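Local coordinates for putative TOXIN related protein (Parabacteroides distasonis ATCC 8503, PDB 3K0Y) that is of unknown function, a putative toxin-related protein that combines a NigD-like N-terminal OB domain with a C-terminal beta-sandwich domain, at residues 29-34 with 51-56; 126-129 with 133-136; 171-176 with 201-206; 188-191 with 196-199. All coordinates share one frame; numbering follows the deposited sequence.

Contact 1 (29-34 with 51-56); sequences RLDDGD and NQRALV
In the NigD-like N-terminal OB domain, a partly buried salt bridge between D31 and R53 ties the turn after strand 25-30 to the start of strand 52-62. D31 sits in a type I turn from L30 to G33, closed by the bond from G33 N to L30 O (3.0 Å). The R53 chain bends at chi2 and again at chi3, which brings the guanidinium end-on to the acid. Both terminal nitrogens grip a single oxygen: NH1 and NH2 of R53 each lie 2.9 Å from OD1 of D31. OD1 receives NH1 on its syn lone pair, on the side of OD2, and meets NH2 nearly along its C-O bond. The oxygen stays close to the guanidinium plane, yet the carboxylate is turned 34° from it, so this is not the flat two-oxygen pairing. OD2 of D31 accepts instead from NE1 of W114. R53 has further anchors: NE bonds to OG1 of T17 and NH1 to OD1 of N121, which together with D31 should fix the rotation of the group. R29 O stands at the guanidinium edge, 3.8 Å from R53 NH2. Strand 11-22 pairs with both strands 25-30 and 52-62, and the salt bridge therefore spans this middle strand, linking its two antiparallel neighbours in the curled sheet of an OB-type barrel.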
loop_
_atom_site.group_PDB
_atom_site.type_symbol
_atom_site.label_atom_id
_atom_site.label_comp_id
_atom_site.label_asym_id
_atom_site.label_seq_id
_atom_site.Cartn_x
_atom_site.Cartn_y
_atom_site.Cartn_z
ATOM N N ARG A 29 -11.201 -7.008 5.097
ATOM C CA ARG A 29 -11.912 -5.964 4.337
ATOM C C ARG A 29 -11.315 -5.814 2.924
ATOM O O ARG A 29 -10.144 -5.526 2.776
ATOM C CB ARG A 29 -11.874 -4.628 5.098
ATOM C CG ARG A 29 -12.842 -3.597 4.497
ATOM C CD ARG A 29 -13.158 -2.453 5.416
ATOM N NE ARG A 29 -11.940 -1.734 5.774
ATOM C CZ ARG A 29 -11.426 -1.638 7.002
ATOM N NH1 ARG A 29 -12.037 -2.165 8.037
ATOM N NH2 ARG A 29 -10.291 -0.990 7.187
ATOM N N LEU A 30 -12.111 -6.041 1.890
ATOM C CA LEU A 30 -11.616 -5.990 0.526
ATOM C C LEU A 30 -11.618 -4.546 0.046
ATOM O O LEU A 30 -12.237 -3.705 0.694
ATOM C CB LEU A 30 -12.479 -6.843 -0.390
ATOM C CG LEU A 30 -12.512 -8.345 -0.144
ATOM C CD1 LEU A 30 -13.481 -9.049 -1.195
ATOM C CD2 LEU A 30 -11.113 -8.910 -0.204
ATOM N N ASP A 31 -10.924 -4.253 -1.060
ATOM C CA ASP A 31 -10.928 -2.886 -1.596
ATOM C C ASP A 31 -12.361 -2.358 -1.900
ATOM O O ASP A 31 -12.689 -1.238 -1.558
ATOM C CB ASP A 31 -10.047 -2.776 -2.838
ATOM C CG ASP A 31 -8.548 -2.958 -2.541
ATOM O OD1 ASP A 31 -8.093 -2.798 -1.403
ATOM O OD2 ASP A 31 -7.805 -3.279 -3.474
ATOM N N ASP A 32 -13.237 -3.173 -2.483
ATOM C CA ASP A 32 -14.632 -2.712 -2.766
ATOM C C ASP A 32 -15.494 -2.686 -1.494
ATOM O O ASP A 32 -16.709 -2.587 -1.578
ATOM C CB ASP A 32 -15.299 -3.583 -3.836
ATOM C CG ASP A 32 -15.401 -5.050 -3.431
ATOM O OD1 ASP A 32 -14.909 -5.426 -2.349
ATOM O OD2 ASP A 32 -15.960 -5.855 -4.203
ATOM N N GLY A 33 -14.855 -2.796 -0.322
ATOM C CA GLY A 33 -15.516 -2.625 0.975
ATOM C C GLY A 33 -16.205 -3.853 1.544
ATOM O O GLY A 33 -16.619 -3.843 2.701
ATOM N N ASP A 34 -16.350 -4.908 0.748
ATOM C CA ASP A 34 -16.918 -6.157 1.262
ATOM C C ASP A 34 -16.096 -6.703 2.440
ATOM O O ASP A 34 -14.858 -6.677 2.413
ATOM C CB ASP A 34 -16.956 -7.233 0.179
ATOM C CG ASP A 34 -18.124 -7.088 -0.775
ATOM O OD1 ASP A 34 -19.122 -6.388 -0.476
ATOM O OD2 ASP A 34 -18.050 -7.720 -1.846
ATOM N N ASN A 51 -4.371 -2.421 10.982
ATOM C CA ASN A 51 -3.812 -1.648 9.859
ATOM C C ASN A 51 -2.721 -2.360 9.037
ATOM O O ASN A 51 -1.672 -1.801 8.730
ATOM C CB ASN A 51 -3.336 -0.311 10.412
ATOM C CG ASN A 51 -4.405 0.355 11.264
ATOM O OD1 ASN A 51 -4.248 0.486 12.477
ATOM N ND2 ASN A 51 -5.519 0.703 10.645
ATOM N N GLN A 52 -2.985 -3.623 8.711
ATOM C CA GLN A 52 -2.031 -4.484 8.031
ATOM C C GLN A 52 -2.763 -5.013 6.820
ATOM O O GLN A 52 -3.911 -5.446 6.950
ATOM C CB GLN A 52 -1.655 -5.640 8.961
ATOM C CG GLN A 52 -0.850 -6.718 8.367
ATOM C CD GLN A 52 0.547 -6.282 8.009
ATOM O OE1 GLN A 52 1.297 -5.866 8.856
ATOM N NE2 GLN A 52 0.911 -6.429 6.748
ATOM N N ARG A 53 -2.137 -4.963 5.654
ATOM C CA ARG A 53 -2.743 -5.595 4.467
ATOM C C ARG A 53 -2.075 -6.931 4.219
ATOM O O ARG A 53 -0.952 -7.167 4.694
ATOM C CB ARG A 53 -2.591 -4.704 3.252
ATOM C CG ARG A 53 -3.137 -3.317 3.446
ATOM C CD ARG A 53 -3.841 -2.822 2.160
ATOM N NE ARG A 53 -5.233 -3.247 2.165
ATOM C CZ ARG A 53 -6.023 -3.239 1.089
ATOM N NH1 ARG A 53 -5.550 -2.857 -0.094
ATOM N NH2 ARG A 53 -7.271 -3.594 1.214
ATOM N N ALA A 54 -2.749 -7.780 3.463
ATOM C CA ALA A 54 -2.259 -9.116 3.164
ATOM C C ALA A 54 -2.764 -9.549 1.793
ATOM O O ALA A 54 -3.796 -9.081 1.337
ATOM C CB ALA A 54 -2.692 -10.125 4.217
ATOM N N LEU A 55 -1.979 -10.377 1.133
ATOM C CA LEU A 55 -2.420 -11.109 -0.030
ATOM C C LEU A 55 -3.089 -12.399 0.476
ATOM O O LEU A 55 -2.450 -13.225 1.148
ATOM C CB LEU A 55 -1.213 -11.408 -0.935
ATOM C CG LEU A 55 -1.524 -11.940 -2.338
ATOM C CD1 LEU A 55 -2.306 -10.922 -3.171
ATOM C CD2 LEU A 55 -0.182 -12.349 -3.019
ATOM N N VAL A 56 -4.370 -12.546 0.176
ATOM C CA VAL A 56 -5.184 -13.627 0.683
ATOM C C VAL A 56 -5.725 -14.537 -0.429
ATOM O O VAL A 56 -6.333 -14.059 -1.373
ATOM C CB VAL A 56 -6.384 -13.092 1.495
ATOM C CG1 VAL A 56 -7.168 -14.245 2.083
ATOM C CG2 VAL A 56 -5.906 -12.109 2.630
#

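Contact 2 (126-129 with 133-136); sequences TLWG and AHFI
NE2 of H134 and the backbone N of G129 both bind OD2 of D159, an oxygen that thus joins the two segments from outside. The second imidazole nitrogen, H134 ND1, is hydrogen-bonded to NE2 of H154, so the ring is held at both nitrogens and its rotation should be well fixed. Held in this way, it lies over the indole of W128 in an offset stack, its centroid 4.2 Å from that of the six-membered ring and the planes 18° apart. CE3 of W128 sits above the centre of the imidazole, 3.4 Å from H134 CE1. At the imidazole edge, in its plane, L127 O approaches the same CE1 at 3.3 Å. The stack bridges the C-terminal beta sandwich near its end: strand 119-128 belongs to the large mixed sheet, and strand 135-139 is an outermost strand of the four-stranded one. CG2 of T126 covers the rim of the indole on the face that H134 also occupies, and comes within 4.3 Å of H134 ND1. With CG anti to the carbonyl carbon (chi1 -47°), the W128 indole lies beside the backbone N, its six-membered ring against H134, while NE1 of the five-membered ring bonds to G165 O on strand 163-172.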
loop_
_atom_site.group_PDB
_atom_site.type_symbol
_atom_site.label_atom_id
_atom_site.label_comp_id
_atom_site.label_asym_id
_atom_site.label_seq_id
_atom_site.Cartn_x
_atom_site.Cartn_y
_atom_site.Cartn_z
ATOM N N THR A 126 12.130 -4.406 -9.307
ATOM C CA THR A 126 13.437 -3.765 -9.244
ATOM C C THR A 126 14.467 -4.871 -9.300
ATOM O O THR A 126 14.106 -6.017 -9.542
ATOM C CB THR A 126 13.532 -2.850 -7.987
ATOM O OG1 THR A 126 14.694 -2.016 -8.063
ATOM C CG2 THR A 126 13.522 -3.633 -6.705
ATOM N N LEU A 127 15.735 -4.529 -9.092
ATOM C CA LEU A 127 16.823 -5.493 -9.114
ATOM C C LEU A 127 17.253 -5.760 -7.669
ATOM O O LEU A 127 17.367 -4.814 -6.874
ATOM C CB LEU A 127 17.997 -4.942 -9.949
ATOM C CG LEU A 127 17.736 -4.755 -11.460
ATOM C CD1 LEU A 127 18.725 -3.791 -12.114
ATOM C CD2 LEU A 127 17.815 -6.136 -12.163
ATOM N N TRP A 128 17.448 -7.044 -7.348
ATOM C CA TRP A 128 17.790 -7.533 -6.020
ATOM C C TRP A 128 19.038 -8.426 -6.085
ATOM O O TRP A 128 19.354 -9.038 -7.125
ATOM C CB TRP A 128 16.660 -8.400 -5.436
ATOM C CG TRP A 128 15.337 -7.820 -5.559
ATOM C CD1 TRP A 128 14.564 -7.816 -6.663
ATOM C CD2 TRP A 128 14.589 -7.130 -4.534
ATOM N NE1 TRP A 128 13.374 -7.170 -6.405
ATOM C CE2 TRP A 128 13.362 -6.751 -5.105
ATOM C CE3 TRP A 128 14.829 -6.831 -3.183
ATOM C CZ2 TRP A 128 12.400 -6.059 -4.411
ATOM C CZ3 TRP A 128 13.857 -6.152 -2.480
ATOM C CH2 TRP A 128 12.661 -5.761 -3.100
ATOM N N GLY A 129 19.714 -8.542 -4.952
ATOM C CA GLY A 129 20.939 -9.342 -4.861
ATOM C C GLY A 129 20.982 -10.287 -3.690
ATOM O O GLY A 129 21.861 -11.100 -3.636
ATOM N N ALA A 133 18.599 -5.690 2.717
ATOM C CA ALA A 133 17.214 -5.313 2.755
ATOM C C ALA A 133 17.006 -3.916 2.116
ATOM O O ALA A 133 17.769 -2.995 2.374
ATOM C CB ALA A 133 16.764 -5.323 4.253
ATOM N N HIS A 134 15.996 -3.779 1.260
ATOM C CA HIS A 134 15.665 -2.505 0.638
ATOM C C HIS A 134 14.656 -1.734 1.513
ATOM O O HIS A 134 13.802 -2.338 2.115
ATOM C CB HIS A 134 15.081 -2.722 -0.749
ATOM C CG HIS A 134 15.999 -3.406 -1.708
ATOM N ND1 HIS A 134 15.821 -3.335 -3.074
ATOM C CD2 HIS A 134 17.088 -4.200 -1.507
ATOM C CE1 HIS A 134 16.780 -4.032 -3.671
ATOM N NE2 HIS A 134 17.562 -4.560 -2.741
ATOM N N PHE A 135 14.784 -0.403 1.566
ATOM C CA PHE A 135 13.926 0.484 2.359
ATOM C C PHE A 135 12.907 1.100 1.406
ATOM O O PHE A 135 13.303 1.729 0.450
ATOM C CB PHE A 135 14.813 1.580 2.927
ATOM C CG PHE A 135 14.235 2.381 4.066
ATOM C CD1 PHE A 135 13.336 1.837 4.974
ATOM C CD2 PHE A 135 14.742 3.651 4.300
ATOM C CE1 PHE A 135 12.887 2.553 6.077
ATOM C CE2 PHE A 135 14.306 4.412 5.396
ATOM C CZ PHE A 135 13.371 3.841 6.307
ATOM N N ILE A 136 11.623 0.953 1.721
ATOM C CA ILE A 136 10.491 1.277 0.838
ATOM C C ILE A 136 9.657 2.310 1.579
ATOM O O ILE A 136 9.213 2.057 2.700
ATOM C CB ILE A 136 9.574 0.026 0.590
ATOM C CG1 ILE A 136 10.366 -1.181 0.109
ATOM C CG2 ILE A 136 8.525 0.285 -0.443
ATOM C CD1 ILE A 136 11.097 -0.902 -1.244
#

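Contact 3 (171-176 with 201-206); sequences FNLSSL and LKYNSD
L173, L176 and Y203 form a buried, largely apolar contact within the C-terminal beta sandwich, where the turn after strand 163-172 of the large sheet meets the end of strand 195-203, an outermost strand of the four-stranded sheet. The tyrosine ring carries it. With CG anti to the backbone N (chi1 178°), Y203 reaches out to the two leucines. L176 comes over a face: its CD1 makes a CH-pi contact 4.3 Å from the centroid of the Y203 ring, 26° off the normal. L173 slides past in the opposite direction, and its CD1 lies 3.9 Å from CE1 of Y203. L186, on the neighbouring strand 184-192, touches all three side chains. A type I turn from L173 to L176 brings both leucine side chains to the same side of the Y203 ring, and its closing bond runs from L176 N to L173 O (3.0 Å). Just before it, N172 makes an Asx turn: OD1 accepts from S174 N (3.0 Å), nearly in the carbonyl plane, and also from S174 OG, which stands above that plane. A water at the edge of the tyrosine ring, in its plane, is hydrogen-bonded to Y203 OH at 2.9 Å. This water donates to L176 O at 2.8 Å, and its third partner is the hydroxyl of S205, with OG 2.6 Å away.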
loop_
_atom_site.group_PDB
_atom_site.type_symbol
_atom_site.label_atom_id
_atom_site.label_comp_id
_atom_site.label_asym_id
_atom_site.label_seq_id
_atom_site.Cartn_x
_atom_site.Cartn_y
_atom_site.Cartn_z
ATOM N N PHE A 171 0.561 1.666 1.676
ATOM C CA PHE A 171 0.771 2.852 2.519
ATOM C C PHE A 171 -0.571 3.419 3.020
ATOM O O PHE A 171 -1.496 3.684 2.242
ATOM C CB PHE A 171 1.538 3.936 1.747
ATOM C CG PHE A 171 2.923 3.514 1.325
ATOM C CD1 PHE A 171 3.968 3.467 2.246
ATOM C CD2 PHE A 171 3.213 3.218 -0.000
ATOM C CE1 PHE A 171 5.240 3.105 1.853
ATOM C CE2 PHE A 171 4.522 2.883 -0.388
ATOM C CZ PHE A 171 5.510 2.809 0.509
ATOM N N ASN A 172 -0.676 3.583 4.332
ATOM C CA ASN A 172 -1.882 4.087 4.942
ATOM C C ASN A 172 -1.955 5.573 4.614
ATOM O O ASN A 172 -1.040 6.335 4.929
ATOM C CB ASN A 172 -1.831 3.815 6.454
ATOM C CG ASN A 172 -3.139 4.056 7.155
ATOM O OD1 ASN A 172 -3.871 4.979 6.810
ATOM N ND2 ASN A 172 -3.399 3.298 8.218
ATOM N N LEU A 173 -3.038 5.989 3.967
ATOM C CA LEU A 173 -3.196 7.402 3.575
ATOM C C LEU A 173 -3.977 8.240 4.560
ATOM O O LEU A 173 -4.320 9.384 4.270
ATOM C CB LEU A 173 -3.877 7.513 2.208
ATOM C CG LEU A 173 -3.120 6.832 1.080
ATOM C CD1 LEU A 173 -3.878 6.920 -0.253
ATOM C CD2 LEU A 173 -1.746 7.415 0.957
ATOM N N SER A 174 -4.265 7.693 5.721
ATOM C CA SER A 174 -5.188 8.351 6.617
ATOM C C SER A 174 -4.617 9.656 7.201
ATOM O O SER A 174 -5.359 10.407 7.772
ATOM C CB SER A 174 -5.603 7.379 7.739
ATOM O OG SER A 174 -4.523 7.130 8.603
ATOM N N SER A 175 -3.309 9.891 7.053
ATOM C CA SER A 175 -2.623 11.099 7.498
ATOM C C SER A 175 -2.686 12.216 6.460
ATOM O O SER A 175 -2.168 13.293 6.719
ATOM C CB SER A 175 -1.130 10.779 7.776
ATOM O OG SER A 175 -0.430 10.520 6.555
ATOM N N LEU A 176 -3.272 11.979 5.286
ATOM C CA LEU A 176 -3.455 13.059 4.324
ATOM C C LEU A 176 -4.583 13.968 4.831
ATOM O O LEU A 176 -5.471 13.492 5.533
ATOM C CB LEU A 176 -3.799 12.557 2.932
ATOM C CG LEU A 176 -2.691 11.782 2.197
ATOM C CD1 LEU A 176 -3.271 11.259 0.871
ATOM C CD2 LEU A 176 -1.425 12.612 2.003
ATOM N N LEU A 201 -3.926 9.523 -9.401
ATOM C CA LEU A 201 -5.075 8.769 -8.975
ATOM C C LEU A 201 -6.079 9.725 -8.327
ATOM O O LEU A 201 -5.746 10.812 -7.876
ATOM C CB LEU A 201 -4.685 7.670 -7.964
ATOM C CG LEU A 201 -3.445 6.805 -8.207
ATOM C CD1 LEU A 201 -2.187 7.544 -7.749
ATOM C CD2 LEU A 201 -3.482 5.452 -7.426
ATOM N N LYS A 202 -7.316 9.273 -8.264
ATOM C CA LYS A 202 -8.386 10.002 -7.599
ATOM C C LYS A 202 -8.396 9.512 -6.177
ATOM O O LYS A 202 -8.296 8.322 -5.964
ATOM C CB LYS A 202 -9.735 9.683 -8.266
ATOM C CG LYS A 202 -9.856 10.161 -9.669
ATOM C CD LYS A 202 -9.951 11.644 -9.691
ATOM C CE LYS A 202 -10.275 12.204 -11.072
ATOM N NZ LYS A 202 -9.857 13.648 -11.205
ATOM N N TYR A 203 -8.544 10.431 -5.229
ATOM C CA TYR A 203 -8.553 10.148 -3.780
ATOM C C TYR A 203 -9.626 10.963 -3.025
ATOM O O TYR A 203 -9.695 12.199 -3.119
ATOM C CB TYR A 203 -7.190 10.461 -3.174
ATOM C CG TYR A 203 -7.168 10.244 -1.679
ATOM C CD1 TYR A 203 -7.245 8.953 -1.140
ATOM C CD2 TYR A 203 -7.100 11.310 -0.806
ATOM C CE1 TYR A 203 -7.255 8.734 0.236
ATOM C CE2 TYR A 203 -7.117 11.106 0.575
ATOM C CZ TYR A 203 -7.176 9.810 1.083
ATOM O OH TYR A 203 -7.206 9.608 2.441
ATOM N N ASN A 204 -10.421 10.264 -2.237
ATOM C CA ASN A 204 -11.443 10.879 -1.405
ATOM C C ASN A 204 -11.231 10.307 -0.008
ATOM O O ASN A 204 -11.128 9.105 0.116
ATOM C CB ASN A 204 -12.834 10.517 -1.950
ATOM C CG ASN A 204 -13.984 11.250 -1.224
ATOM O OD1 ASN A 204 -14.018 11.321 -0.002
ATOM N ND2 ASN A 204 -14.930 11.773 -1.994
ATOM N N SER A 205 -11.130 11.152 1.026
ATOM C CA SER A 205 -10.950 10.646 2.396
ATOM C C SER A 205 -12.105 9.758 2.872
ATOM O O SER A 205 -11.947 8.966 3.786
ATOM C CB SER A 205 -10.795 11.791 3.396
ATOM O OG SER A 205 -9.670 12.563 3.086
ATOM N N ASP A 206 -13.280 9.936 2.287
ATOM C CA ASP A 206 -14.411 9.061 2.579
ATOM C C ASP A 206 -14.336 7.755 1.750
ATOM O O ASP A 206 -14.612 7.775 0.565
ATOM C CB ASP A 206 -15.712 9.830 2.289
ATOM C CG ASP A 206 -16.937 9.121 2.800
ATOM O OD1 ASP A 206 -16.809 8.171 3.580
ATOM O OD2 ASP A 206 -18.040 9.528 2.421
HETATM O O HOH W 1 -7.424 11.885 4.252
#

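Contact 4 (188-191 with 196-199); sequences VNYW and KQAY
Y190 packs tightly against Q197 and Y199 on one face of a beta hairpin, strands 184-192 and 195-203 of the C-terminal sandwich, while K196 and A198 are exposed to solvent on the other. The backbones run antiparallel, with two hydrogen-bonded pairs. V188 N binds Y199 O at 2.9 Å, and the return bond from Y199 N to V188 O is 2.8 Å. In the second pair Y190 N binds Q197 O at 2.9 Å, and Q197 N binds Y190 O at 3.0 Å along a nearly straight line. On the packed face Y190 takes the rarer first torsion, CG between the backbone N and the carbonyl carbon (chi1 59°), which swings its ring across the partner strand. There CZ of Y190 lies 3.6 Å from CB of Q197, and the ring meets that of Y199 obliquely, centroids 5.0 Å apart and planes at 34°. The fit round the Y190 hydroxyl is too close to be trusted in detail. Y199 OH is hydrogen-bonded to I108 O, and F152 touches Y190 from the neighbouring strand 149-155. The face with N189, W191, K196 and A198 is the more solvent-exposed one. The extended K196 chain runs alongside the W191 indole, pointing the same way, with its CG 3.2 Å from W191 NE1, and its end passes N189. Beside it, N189 OD1 rests against A198 CB, 3.4 Å away.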
loop_
_atom_site.group_PDB
_atom_site.type_symbol
_atom_site.label_atom_id
_atom_site.label_comp_id
_atom_site.label_asym_id
_atom_site.label_seq_id
_atom_site.Cartn_x
_atom_site.Cartn_y
_atom_site.Cartn_z
ATOM N N VAL A 188 1.504 10.631 -7.473
ATOM C CA VAL A 188 2.570 9.878 -6.909
ATOM C C VAL A 188 3.707 9.812 -7.925
ATOM O O VAL A 188 3.579 9.155 -8.960
ATOM C CB VAL A 188 2.120 8.441 -6.567
ATOM C CG1 VAL A 188 3.288 7.658 -5.982
ATOM C CG2 VAL A 188 0.929 8.448 -5.625
ATOM N N ASN A 189 4.826 10.445 -7.574
ATOM C CA ASN A 189 6.072 10.383 -8.289
ATOM C C ASN A 189 6.932 9.202 -7.836
ATOM O O ASN A 189 6.902 8.801 -6.652
ATOM C CB ASN A 189 6.819 11.705 -8.063
ATOM C CG ASN A 189 6.092 12.879 -8.690
ATOM O OD1 ASN A 189 5.822 12.849 -9.869
ATOM N ND2 ASN A 189 5.722 13.857 -7.914
ATOM N N TYR A 190 7.647 8.601 -8.783
ATOM C CA TYR A 190 8.596 7.511 -8.503
ATOM C C TYR A 190 9.702 7.613 -9.532
ATOM O O TYR A 190 9.529 8.299 -10.533
ATOM C CB TYR A 190 7.908 6.138 -8.566
ATOM C CG TYR A 190 7.267 5.833 -9.884
ATOM C CD1 TYR A 190 6.053 6.380 -10.219
ATOM C CD2 TYR A 190 7.874 4.980 -10.797
ATOM C CE1 TYR A 190 5.470 6.127 -11.431
ATOM C CE2 TYR A 190 7.297 4.723 -12.009
ATOM C CZ TYR A 190 6.088 5.290 -12.314
ATOM O OH TYR A 190 5.485 5.036 -13.534
ATOM N N TRP A 191 10.820 6.942 -9.298
ATOM C CA TRP A 191 11.976 7.033 -10.184
ATOM C C TRP A 191 12.258 5.721 -10.853
ATOM O O TRP A 191 12.192 4.653 -10.237
ATOM C CB TRP A 191 13.204 7.581 -9.460
ATOM C CG TRP A 191 12.961 9.011 -9.200
ATOM C CD1 TRP A 191 13.120 10.078 -10.082
ATOM C CD2 TRP A 191 12.363 9.556 -8.021
ATOM N NE1 TRP A 191 12.678 11.248 -9.489
ATOM C CE2 TRP A 191 12.217 10.953 -8.226
ATOM C CE3 TRP A 191 11.934 8.999 -6.808
ATOM C CZ2 TRP A 191 11.681 11.788 -7.249
ATOM C CZ3 TRP A 191 11.405 9.841 -5.846
ATOM C CH2 TRP A 191 11.295 11.208 -6.062
ATOM N N LYS A 196 12.348 10.286 -13.609
ATOM C CA LYS A 196 11.150 10.562 -12.832
ATOM C C LYS A 196 9.872 10.384 -13.635
ATOM O O LYS A 196 9.774 10.946 -14.717
ATOM C CB LYS A 196 11.191 11.994 -12.300
ATOM C CG LYS A 196 10.202 12.290 -11.162
ATOM C CD LYS A 196 10.102 13.799 -10.873
ATOM C CE LYS A 196 9.443 14.124 -9.523
ATOM N NZ LYS A 196 9.891 15.479 -8.985
ATOM N N GLN A 197 8.896 9.631 -13.089
ATOM C CA GLN A 197 7.536 9.528 -13.636
ATOM C C GLN A 197 6.536 9.781 -12.543
ATOM O O GLN A 197 6.889 9.781 -11.373
ATOM C CB GLN A 197 7.189 8.151 -14.189
ATOM C CG GLN A 197 8.310 7.256 -14.504
ATOM C CD GLN A 197 8.627 7.218 -15.951
ATOM O OE1 GLN A 197 9.160 6.214 -16.470
ATOM N NE2 GLN A 197 8.323 8.290 -16.627
ATOM N N ALA A 198 5.283 9.891 -12.946
ATOM C CA ALA A 198 4.160 10.270 -12.102
ATOM C C ALA A 198 2.949 9.390 -12.424
ATOM O O ALA A 198 2.707 9.016 -13.573
ATOM C CB ALA A 198 3.759 11.722 -12.337
ATOM N N TYR A 199 2.171 9.076 -11.408
ATOM C CA TYR A 199 0.896 8.474 -11.656
ATOM C C TYR A 199 -0.122 9.290 -10.903
ATOM O O TYR A 199 0.156 9.759 -9.832
ATOM C CB TYR A 199 0.884 6.999 -11.255
ATOM C CG TYR A 199 1.510 6.094 -12.310
ATOM C CD1 TYR A 199 1.397 6.350 -13.729
ATOM C CD2 TYR A 199 2.269 5.003 -11.903
ATOM C CE1 TYR A 199 2.029 5.467 -14.670
ATOM C CE2 TYR A 199 2.913 4.193 -12.804
ATOM C CZ TYR A 199 2.780 4.392 -14.180
ATOM O OH TYR A 199 3.446 3.452 -14.933
#

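Contact 1 closes first, in the N-terminal OB domain; contacts 2, 3 and 4 follow within the C-terminal beta sandwich, contact 4 falling between the two segments of contact 3. The large mixed sheet, with strands 25-30, 52-62, 119-128 and 163-172, is reached by contacts 1, 2 and 3 and ties the OB domain and the sandwich into one continuous framework. Contacts 2, 3 and 4 reach the four-stranded sheet. Contacts 3 and 4 share strand 195-203, their centres about 17 Å apart, and L201 touches V188. Contact 3 also meets contact 1, about 15 Å away between centres, through N172 and N51, probably near the domain junction. F171 packing on I136 links contacts 2 and 3.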